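Local coordinates for protein uncharacterized tRNA/rRNA methyltransferase HI0380 (Haemophilus influenzae, PDB 3ILK) that probably methylates RNA with S-adenosyl-L-methionine as methyl donor, as a member of the TrmH family of SPOUT methyltransferases, at residues N176-T180 with D181-Y185; G198-N202 with Q203-R207. All coordinates share one frame; numbering follows the deposited sequence.

Contact 1 of 2, residues N176-T180 with D181-Y185; sequences NYPTT and DQLAY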
loop_
_atom_site.group_PDB
_atom_site.type_symbol
_atom_site.label_atom_id
_atom_site.label_comp_id
_atom_site.label_asym_id
_atom_site.label_seq_id
_atom_site.Cartn_x
_atom_site.Cartn_y
_atom_site.Cartn_z
ATOM N N ASN A 176 23.548 13.682 -11.828
ATOM C CA ASN A 176 23.943 13.222 -13.155
ATOM C C ASN A 176 22.782 13.155 -14.163
ATOM O O ASN A 176 22.031 12.157 -14.255
ATOM C CB ASN A 176 24.688 11.890 -13.089
ATOM C CG ASN A 176 25.321 11.521 -14.418
ATOM O OD1 ASN A 176 25.528 12.387 -15.292
ATOM N ND2 ASN A 176 25.636 10.229 -14.589
ATOM N N TYR A 177 22.645 14.250 -14.902
ATOM C CA TYR A 177 21.770 14.306 -16.060
ATOM C C TYR A 177 22.664 14.493 -17.282
ATOM O O TYR A 177 23.682 15.148 -17.203
ATOM C CB TYR A 177 20.759 15.451 -15.951
ATOM C CG TYR A 177 19.536 15.110 -15.132
ATOM C CD1 TYR A 177 18.509 14.329 -15.674
ATOM C CD2 TYR A 177 19.395 15.568 -13.815
ATOM C CE1 TYR A 177 17.374 14.002 -14.927
ATOM C CE2 TYR A 177 18.257 15.249 -13.054
ATOM C CZ TYR A 177 17.253 14.466 -13.623
ATOM O OH TYR A 177 16.127 14.137 -12.898
ATOM N N PRO A 178 22.292 13.894 -18.414
ATOM C CA PRO A 178 23.130 14.060 -19.602
ATOM C C PRO A 178 23.216 15.522 -20.051
ATOM O O PRO A 178 22.357 16.329 -19.720
ATOM C CB PRO A 178 22.400 13.247 -20.672
ATOM C CG PRO A 178 20.987 13.105 -20.158
ATOM C CD PRO A 178 21.091 13.082 -18.672
ATOM N N THR A 179 24.241 15.835 -20.822
ATOM C CA THR A 179 24.407 17.184 -21.348
ATOM C C THR A 179 23.513 17.314 -22.573
ATOM O O THR A 179 22.989 16.314 -23.074
ATOM C CB THR A 179 25.867 17.465 -21.719
ATOM O OG1 THR A 179 26.309 16.512 -22.699
ATOM C CG2 THR A 179 26.754 17.365 -20.497
ATOM N N THR A 180 23.335 18.547 -23.037
ATOM C CA THR A 180 22.548 18.836 -24.242
ATOM C C THR A 180 23.133 18.093 -25.428
ATOM O O THR A 180 22.406 17.558 -26.250
ATOM C CB THR A 180 22.570 20.382 -24.635
ATOM O OG1 THR A 180 22.310 21.204 -23.493
ATOM C CG2 THR A 180 21.487 20.677 -25.663
ATOM N N ASP A 181 24.457 18.111 -25.549
ATOM C CA ASP A 181 25.128 17.411 -26.641
ATOM C C ASP A 181 24.985 15.872 -26.516
ATOM O O ASP A 181 24.837 15.132 -27.500
ATOM C CB ASP A 181 26.572 17.907 -26.754
ATOM C CG ASP A 181 27.442 17.554 -25.548
ATOM O OD1 ASP A 181 27.299 18.150 -24.459
ATOM O OD2 ASP A 181 28.352 16.734 -25.731
ATOM N N GLN A 182 24.986 15.362 -25.304
ATOM C CA GLN A 182 24.840 13.917 -25.184
ATOM C C GLN A 182 23.506 13.459 -25.755
ATOM O O GLN A 182 23.465 12.549 -26.606
ATOM C CB GLN A 182 25.055 13.480 -23.757
ATOM C CG GLN A 182 26.509 13.322 -23.434
ATOM C CD GLN A 182 26.807 13.422 -21.963
ATOM O OE1 GLN A 182 25.957 13.822 -21.183
ATOM N NE2 GLN A 182 28.021 13.081 -21.583
ATOM N N LEU A 183 22.426 14.136 -25.360
ATOM C CA LEU A 183 21.063 13.773 -25.805
ATOM C C LEU A 183 20.919 13.995 -27.312
ATOM O O LEU A 183 20.321 13.201 -28.046
ATOM C CB LEU A 183 20.025 14.652 -25.112
ATOM C CG LEU A 183 19.702 14.538 -23.631
ATOM C CD1 LEU A 183 18.744 15.673 -23.243
ATOM C CD2 LEU A 183 18.992 13.196 -23.318
ATOM N N ALA A 184 21.502 15.082 -27.779
ATOM C CA ALA A 184 21.445 15.397 -29.175
ATOM C C ALA A 184 22.141 14.292 -29.939
ATOM O O ALA A 184 21.604 13.803 -30.926
ATOM C CB ALA A 184 22.133 16.792 -29.456
ATOM N N TYR A 185 23.314 13.871 -29.470
ATOM C CA TYR A 185 24.031 12.807 -30.144
ATOM C C TYR A 185 23.112 11.599 -30.254
ATOM O O TYR A 185 23.055 10.947 -31.300
ATOM C CB TYR A 185 25.295 12.411 -29.381
ATOM C CG TYR A 185 26.073 11.325 -30.090
ATOM C CD1 TYR A 185 27.195 11.662 -30.842
ATOM C CD2 TYR A 185 25.671 9.946 -30.029
ATOM C CE1 TYR A 185 27.916 10.726 -31.512
ATOM C CE2 TYR A 185 26.394 8.985 -30.708
ATOM C CZ TYR A 185 27.527 9.401 -31.451
ATOM O OH TYR A 185 28.329 8.534 -32.139
#
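Thr179 OG1 is held by two groups: it donates to Asp181 OD1 at 2.6 Å and accepts from Gln182 N at 3.1 Å. The hydroxyl sits between the backbone N and the carbonyl carbon of its own residue (chi1 59°), which turns it in over the first turn of helix 180-197. It reaches Asp181 OD1 from above the carboxylate plane, and the bond from Gln182 N is moderately bent. Gln182 bonds back to the cap residue: its side chain lies back along the helix start, with CG beside its own backbone N and the chain extended beyond, so that Gln182 OE1 accepts a hydrogen bond from Thr179 N at 2.7 Å. That bond is nearly straight, 170° at the hydrogen, though the donor stands somewhat tilted from the plane of the amide. The two reciprocal bonds make a capping box with Thr179 as N-cap, and the Asp181 carboxylate adds a negative charge beside the helix N-terminus, where it would probably be favoured by the helix dipole. Behind the cap the regular helix bonds begin, Leu183 N to Thr179 O at 3.2 Å and Ala184 N to Thr180 O at 3.0 Å. One residue before the N-cap, the ring of Pro178 packs its CG against Leu183 CD2 at 3.7 Å. Pro178 and Gln182 also touch Leu223 of helix 220-240, while Leu183 leans on Leu218 in the loop before that helix.

Contact 2 of 2, residues G198-N202 with Q203-R207; sequences GFIQN and QGVMR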
loop_
_atom_site.group_PDB
_atom_site.type_symbol
_atom_site.label_atom_id
_atom_site.label_comp_id
_atom_site.label_asym_id
_atom_site.label_seq_id
_atom_site.Cartn_x
_atom_site.Cartn_y
_atom_site.Cartn_z
ATOM N N GLY A 198 15.039 1.284 -42.434
ATOM C CA GLY A 198 13.977 1.528 -43.408
ATOM C C GLY A 198 12.661 1.818 -42.714
ATOM O O GLY A 198 11.597 1.677 -43.307
ATOM N N PHE A 199 12.739 2.221 -41.448
ATOM C CA PHE A 199 11.556 2.543 -40.651
ATOM C C PHE A 199 11.116 4.002 -40.802
ATOM O O PHE A 199 9.930 4.282 -40.981
ATOM C CB PHE A 199 11.805 2.201 -39.177
ATOM C CG PHE A 199 10.664 2.560 -38.263
ATOM C CD1 PHE A 199 9.476 1.827 -38.285
ATOM C CD2 PHE A 199 10.779 3.627 -37.373
ATOM C CE1 PHE A 199 8.416 2.159 -37.444
ATOM C CE2 PHE A 199 9.727 3.965 -36.529
ATOM C CZ PHE A 199 8.545 3.226 -36.558
ATOM N N ILE A 200 12.075 4.925 -40.720
ATOM C CA ILE A 200 11.804 6.363 -40.814
ATOM C C ILE A 200 11.553 6.763 -42.269
ATOM O O ILE A 200 12.365 6.459 -43.141
ATOM C CB ILE A 200 12.980 7.203 -40.219
ATOM C CG1 ILE A 200 13.158 6.899 -38.735
ATOM C CG2 ILE A 200 12.753 8.724 -40.438
ATOM C CD1 ILE A 200 14.453 7.402 -38.138
ATOM N N GLN A 201 10.426 7.435 -42.517
ATOM C CA GLN A 201 10.098 7.991 -43.841
ATOM C C GLN A 201 9.876 9.500 -43.809
ATOM O O GLN A 201 9.945 10.169 -44.852
ATOM C CB GLN A 201 8.865 7.313 -44.440
ATOM C CG GLN A 201 9.172 6.326 -45.556
ATOM C CD GLN A 201 9.757 5.037 -45.032
ATOM O OE1 GLN A 201 9.030 4.161 -44.560
ATOM N NE2 GLN A 201 11.078 4.909 -45.112
ATOM N N ASN A 202 9.605 10.030 -42.611
ATOM C CA ASN A 202 9.350 11.460 -42.434
ATOM C C ASN A 202 9.805 11.958 -41.061
ATOM O O ASN A 202 9.933 11.171 -40.118
ATOM C CB ASN A 202 7.867 11.785 -42.704
ATOM C CG ASN A 202 6.979 11.628 -41.468
ATOM O OD1 ASN A 202 6.239 12.550 -41.116
ATOM N ND2 ASN A 202 7.040 10.467 -40.817
ATOM N N GLN A 203 10.034 13.267 -40.960
ATOM C CA GLN A 203 10.624 13.889 -39.765
ATOM C C GLN A 203 9.760 13.830 -38.498
ATOM O O GLN A 203 10.253 14.088 -37.400
ATOM C CB GLN A 203 11.044 15.341 -40.066
ATOM C CG GLN A 203 10.021 16.172 -40.831
ATOM C CD GLN A 203 8.934 16.768 -39.951
ATOM O OE1 GLN A 203 9.165 17.094 -38.782
ATOM N NE2 GLN A 203 7.737 16.927 -40.520
ATOM N N GLY A 204 8.481 13.491 -38.658
ATOM C CA GLY A 204 7.544 13.402 -37.538
ATOM C C GLY A 204 7.926 12.385 -36.469
ATOM O O GLY A 204 7.680 12.604 -35.283
ATOM N N VAL A 205 8.519 11.267 -36.875
ATOM C CA VAL A 205 8.936 10.251 -35.891
ATOM C C VAL A 205 9.960 10.857 -34.904
ATOM O O VAL A 205 9.762 10.803 -33.691
ATOM C CB VAL A 205 9.383 8.898 -36.549
ATOM C CG1 VAL A 205 10.340 9.123 -37.696
ATOM C CG2 VAL A 205 10.009 7.975 -35.531
HETATM N N MSE A 206 11.005 11.493 -35.427
HETATM C CA MSE A 206 12.019 12.121 -34.563
HETATM C C MSE A 206 11.475 13.226 -33.669
HETATM O O MSE A 206 11.889 13.343 -32.513
HETATM C CB MSE A 206 13.216 12.626 -35.364
HETATM C CG MSE A 206 14.101 11.522 -35.892
HETATM SE SE MSE A 206 14.450 10.084 -34.592
HETATM C CE MSE A 206 15.302 11.087 -33.136
ATOM N N ARG A 207 10.531 13.999 -34.212
ATOM C CA ARG A 207 9.911 15.125 -33.509
ATOM C C ARG A 207 9.125 14.620 -32.303
ATOM O O ARG A 207 9.202 15.196 -31.206
ATOM C CB ARG A 207 8.988 15.915 -34.455
ATOM C CG ARG A 207 8.436 17.199 -33.845
ATOM C CD ARG A 207 7.219 17.758 -34.576
ATOM N NE ARG A 207 6.101 16.822 -34.585
ATOM C CZ ARG A 207 5.564 16.296 -35.685
ATOM N NH1 ARG A 207 6.025 16.630 -36.887
ATOM N NH2 ARG A 207 4.556 15.443 -35.582
#
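Val205 reaches back from the first turn of helix 204-216 into the preceding loop, its CB pointing at residues 198-202 and its two methyls parting to meet different partners. CG1 occupies the position between the backbone N and the carbonyl carbon (chi1 48°), which turns it toward Ile200 and the loop backbone. There it lies 3.7 Å from Ile200 CG2 and equally close to Ile200 CG1, the two side chains meeting at about a right angle. The same methyl approaches Asn202 O at 3.2 Å, a tight fit against a backbone carbonyl. CG2, anti to the backbone N, diverges from it and touches Phe199 CE2 at 4.1 Å, coming obliquely to the ring. Beyond this pair, Ile200 CD1 extends to the selenium of selenomethionine Met206, SE, at 4.4 Å, and Met206 itself packs on Phe187 and Glu191 of helix 180-197. The second subunit touches this cluster too, with its Ile225 against Val205 and its Gly228 against Phe199. At the N-terminal end of the helix, Asn202 OD1 receives a weak hydrogen bond from Gly204 N at 3.5 Å. The loop as a whole joins two helices: a Schellman motif with Gly198 at C-prime, its phi positive, closes helix 180-197, and after Phe199, Ile200 and Gln201 the Asn202 side chain weakly caps the turn leading into helix 204-216.

In the fold
Contacts 1 and 2 come in series along the chain and sit near the two ends of helix 180-197: residues 176-185 start it, while residues 198-207 follow its end and carry the chain into helix 204-216. Their centres lie 21 Å apart and their nearest atoms about 7 Å, without touching. Both belong to the helical C-terminal part of the chain, well away from the residues that probably bind S-adenosyl-L-methionine and from the parallel sheet. Contact 1 leans on helix 220-240 of its own chain, whereas contact 2 meets residues of the second subunit, so this helical part also takes part in the dimer.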